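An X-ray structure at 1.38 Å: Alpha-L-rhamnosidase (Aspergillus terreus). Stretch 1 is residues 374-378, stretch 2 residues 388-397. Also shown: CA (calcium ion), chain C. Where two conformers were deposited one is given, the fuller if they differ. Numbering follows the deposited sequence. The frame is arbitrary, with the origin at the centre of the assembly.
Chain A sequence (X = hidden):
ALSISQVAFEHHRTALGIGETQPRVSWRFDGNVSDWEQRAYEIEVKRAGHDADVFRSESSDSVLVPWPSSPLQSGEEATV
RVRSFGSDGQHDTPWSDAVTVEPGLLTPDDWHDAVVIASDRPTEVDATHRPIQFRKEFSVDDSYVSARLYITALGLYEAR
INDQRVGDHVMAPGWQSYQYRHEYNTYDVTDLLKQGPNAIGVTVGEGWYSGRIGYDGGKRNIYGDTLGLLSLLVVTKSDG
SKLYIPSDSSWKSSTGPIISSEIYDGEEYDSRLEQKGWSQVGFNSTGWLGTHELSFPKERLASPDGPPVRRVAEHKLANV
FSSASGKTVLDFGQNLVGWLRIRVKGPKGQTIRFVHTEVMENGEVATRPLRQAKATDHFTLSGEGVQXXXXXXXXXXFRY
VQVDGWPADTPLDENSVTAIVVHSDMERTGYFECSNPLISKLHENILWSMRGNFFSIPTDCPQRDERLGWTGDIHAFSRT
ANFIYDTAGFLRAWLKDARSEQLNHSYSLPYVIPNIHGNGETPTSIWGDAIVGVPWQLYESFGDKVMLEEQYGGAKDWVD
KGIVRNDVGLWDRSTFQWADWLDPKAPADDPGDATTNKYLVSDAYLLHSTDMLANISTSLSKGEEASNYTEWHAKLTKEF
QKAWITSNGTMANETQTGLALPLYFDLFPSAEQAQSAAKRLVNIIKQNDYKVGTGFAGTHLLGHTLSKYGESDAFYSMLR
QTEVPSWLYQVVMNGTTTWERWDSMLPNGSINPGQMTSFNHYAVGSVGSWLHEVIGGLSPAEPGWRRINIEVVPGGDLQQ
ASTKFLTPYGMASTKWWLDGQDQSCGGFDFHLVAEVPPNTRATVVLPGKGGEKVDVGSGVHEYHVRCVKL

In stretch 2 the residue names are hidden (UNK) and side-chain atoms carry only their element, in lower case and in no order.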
# COMPACT_ATOMS: atom_id res chain seq x y z
N LYS A 374 -1.39 12.59 20.00
CA LYS A 374 -1.10 12.06 21.34
C LYS A 374 -0.79 10.56 21.32
O LYS A 374 -0.10 10.09 22.21
CB LYS A 374 -2.24 12.34 22.31
CG LYS A 374 -2.45 13.82 22.58
CD LYS A 374 -3.55 14.08 23.59
CE LYS A 374 -3.91 15.55 23.64
NZ LYS A 374 -5.13 15.77 24.46
N ALA A 375 -1.36 9.80 20.36
CA ALA A 375 -1.17 8.33 20.26
C ALA A 375 -1.33 7.67 21.64
O ALA A 375 -0.51 6.85 22.04
CB ALA A 375 0.17 7.97 19.62
N THR A 376 -2.39 8.10 22.35
CA THR A 376 -2.64 7.70 23.73
C THR A 376 -4.07 7.16 23.85
O THR A 376 -5.01 7.87 23.50
CB THR A 376 -2.40 8.87 24.67
OG1 THR A 376 -1.02 9.26 24.61
CG2 THR A 376 -2.75 8.56 26.12
N ASP A 377 -4.16 5.93 24.36
CA ASP A 377 -5.45 5.32 24.62
C ASP A 377 -5.68 5.24 26.12
O ASP A 377 -4.73 5.03 26.89
CB ASP A 377 -5.55 3.95 23.97
CG ASP A 377 -5.35 3.97 22.47
OD1 ASP A 377 -5.70 5.02 21.81
OD2 ASP A 377 -4.85 2.95 21.96
N HIS A 378 -6.94 5.41 26.53
CA HIS A 378 -7.35 5.28 27.92
C HIS A 378 -8.45 4.23 27.99
O HIS A 378 -9.43 4.35 27.24
CB HIS A 378 -7.89 6.59 28.48
CG HIS A 378 -6.88 7.67 28.67
ND1 HIS A 378 -6.48 8.50 27.65
CD2 HIS A 378 -6.22 8.08 29.77
CE1 HIS A 378 -5.63 9.39 28.12
NE2 HIS A 378 -5.44 9.16 29.43
N UNK A 388 -11.78 -7.79 27.71
CA UNK A 388 -10.94 -7.75 26.55
C UNK A 388 -11.27 -6.49 25.74
O UNK A 388 -12.45 -6.16 25.56
c UNK A 388 -11.13 -8.99 25.71
c UNK A 388 -10.67 -10.24 26.41
o UNK A 388 -11.42 -11.49 24.55
o UNK A 388 -9.92 -12.40 25.86
c UNK A 388 -10.68 -11.48 25.54
N UNK A 389 -10.23 -5.81 25.27
CA UNK A 389 -10.43 -4.55 24.53
C UNK A 389 -9.35 -4.40 23.47
O UNK A 389 -8.18 -4.69 23.69
c UNK A 389 -7.08 -0.36 24.30
c UNK A 389 -11.54 -1.29 24.48
n UNK A 389 -11.16 -0.07 23.98
c UNK A 389 -7.58 0.82 23.78
c UNK A 389 -7.92 -1.38 24.69
c UNK A 389 -9.31 -1.19 24.59
c UNK A 389 -8.93 1.03 23.63
c UNK A 389 -10.45 -2.01 24.89
c UNK A 389 -9.79 0.01 24.02
c UNK A 389 -10.45 -3.37 25.51
N UNK A 390 -9.82 -3.81 22.37
CA UNK A 390 -8.99 -3.19 21.35
C UNK A 390 -9.69 -1.90 20.97
O UNK A 390 -10.94 -1.85 20.99
c UNK A 390 -8.11 -5.32 20.24
o UNK A 390 -7.89 -7.44 19.25
o UNK A 390 -8.13 -5.75 17.84
c UNK A 390 -8.87 -4.03 20.07
c UNK A 390 -8.05 -6.23 19.01
N UNK A 391 -8.95 -0.84 20.60
CA UNK A 391 -9.61 0.37 20.11
C UNK A 391 -10.30 0.10 18.78
O UNK A 391 -9.94 -0.87 18.06
c UNK A 391 -7.48 -0.77 20.53
c UNK A 391 -8.48 1.39 19.99
c UNK A 391 -7.25 0.51 19.75
N UNK A 392 -11.20 1.00 18.41
CA UNK A 392 -12.05 0.82 17.23
C UNK A 392 -11.71 1.75 16.07
O UNK A 392 -11.73 1.31 14.91
c UNK A 392 -13.51 1.03 17.60
o UNK A 392 -13.98 -0.01 18.44
N UNK A 393 -11.37 3.00 16.34
CA UNK A 393 -11.27 3.99 15.24
C UNK A 393 -9.98 4.81 15.31
O UNK A 393 -9.93 5.98 14.84
c UNK A 393 -13.80 4.15 15.18
c UNK A 393 -15.32 2.62 14.10
c UNK A 393 -15.89 3.51 16.24
c UNK A 393 -14.12 3.32 14.12
c UNK A 393 -12.49 4.91 15.22
c UNK A 393 -14.70 4.23 16.25
c UNK A 393 -16.21 2.72 15.16
N UNK A 394 -8.93 4.20 15.85
CA UNK A 394 -7.62 4.84 15.88
C UNK A 394 -6.58 3.84 15.38
O UNK A 394 -6.84 2.65 15.30
c UNK A 394 -7.27 5.34 17.30
c UNK A 394 -7.02 4.20 18.26
o UNK A 394 -6.08 6.14 17.27
N UNK A 395 -5.35 4.33 15.16
CA UNK A 395 -4.24 3.40 15.00
C UNK A 395 -2.96 4.14 15.39
O UNK A 395 -2.96 5.37 15.37
c UNK A 395 -2.76 5.04 10.16
c UNK A 395 -2.40 3.53 11.98
c UNK A 395 -4.50 4.57 11.75
c UNK A 395 -3.70 3.68 12.45
c UNK A 395 -1.93 4.21 10.88
c UNK A 395 -4.16 2.80 13.58
c UNK A 395 -4.05 5.22 10.61
o UNK A 395 -2.34 5.66 9.01
N UNK A 396 -1.91 3.38 15.69
CA UNK A 396 -0.66 3.96 16.14
C UNK A 396 0.52 3.27 15.44
O UNK A 396 0.42 2.12 15.07
c UNK A 396 -1.74 4.04 18.46
c UNK A 396 -0.51 3.81 17.65
n UNK A 396 -2.44 5.23 18.48
c UNK A 396 -3.45 5.08 19.34
n UNK A 396 -3.44 3.83 19.83
c UNK A 396 -2.39 3.16 19.24
N UNK A 397 1.63 4.00 15.39
CA UNK A 397 2.89 3.46 14.90
C UNK A 397 3.86 3.44 16.07
O UNK A 397 4.13 4.48 16.63
CA CA C . -13.86 -2.34 17.73
O HOH W 1 -12.50 -3.45 19.10
O HOH W 2 -15.30 -2.70 19.09

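Position 388 carries three carbons in a row, the third bearing two oxygens. That is a carboxylate on a two-carbon tether, and it lies far from stretch 1: Glu388.

At position 389 one carbon leads into fused five- and six-membered rings holding eight carbons and one nitrogen, an indole. Its CA-to-CB bond points toward stretch 1, and a carbon of the six-membered ring touches Asp377 CB. This is Trp389, whose CH2 lies 3.7 Å from Asp377 CB. Asp377 CB sits at the ring edge, near its plane, so the indole works here as a side wall, while its NE1 is satisfied elsewhere in the structure.

Position 390 again has three carbons ending in two oxygens, but its CA-to-CB bond points away and nothing of it touches stretch 1. It is Glu390; its carboxylate is hydrogen-bonded elsewhere in the structure, and its backbone O accepts a hydrogen bond from water 1 at 2.9 Å.

At 391 three carbons close a ring onto the backbone N, which only proline does, and a ring carbon approaches a carboxylate oxygen of Asp377. In Pro391 that carbon is CG, 4.1 Å from Asp377 OD2, a loose contact between a carbon and a carboxylate oxygen.

Position 392 has one carbon and one oxygen, the side chain of Ser392. It is out of reach of stretch 1 and serves a metal instead: Ser392 OG binds the calcium ion CA at 2.4 Å, and waters 1 and 2 are also ligands. This segment thus reaches the metal twice, directly through Ser392 OG and through water 1 held by Glu390 O.

One carbon and a ring of six carbons with no heteroatom identify position 393 as Phe393, buried but out of reach of stretch 1.

At 394 one carbon carries both an oxygen and a carbon, and the branch carbon approaches an oxygen of Asp377. This is Thr394. Its methyl CG2 is 3.9 Å from Asp377 OD1, and the hydroxyl is hydrogen-bonded elsewhere in the structure.

Position 395 has one carbon and a six-carbon ring bearing an oxygen: Tyr395, whose CA-to-CB bond points away from stretch 1.

Position 396 has one carbon, then a five-membered ring of three carbons and two nitrogens, one of which reaches Asp377. It is His396. NE2 donates to Asp377 OD2 at 2.7 Å with an angle of 164°, nearly straight, and the carboxylate oxygen lies at the ring edge, near its plane, where an N-H can point at it. Ala375 O sits over one face of the ring, and Ala375 CA is 3.8 Å from His396 ND1.

Position 397 has no side-chain atoms and is Gly397; it makes no contact with stretch 1.

The contact is built around one buried acid. Asp377, in its m rotamer, aims its carboxylate at His396 NE2, while Trp389, Pro391 and Thr394 supply carbon neighbours and OD1 is also satisfied elsewhere in the structure. Ala375 packs by the imidazole. The rule to read is economical: one well-aimed hydrogen bond, set among carbon neighbours, with 244 Å² buried in all.

Stretch 2 (388-397) EWEPSFTYHG
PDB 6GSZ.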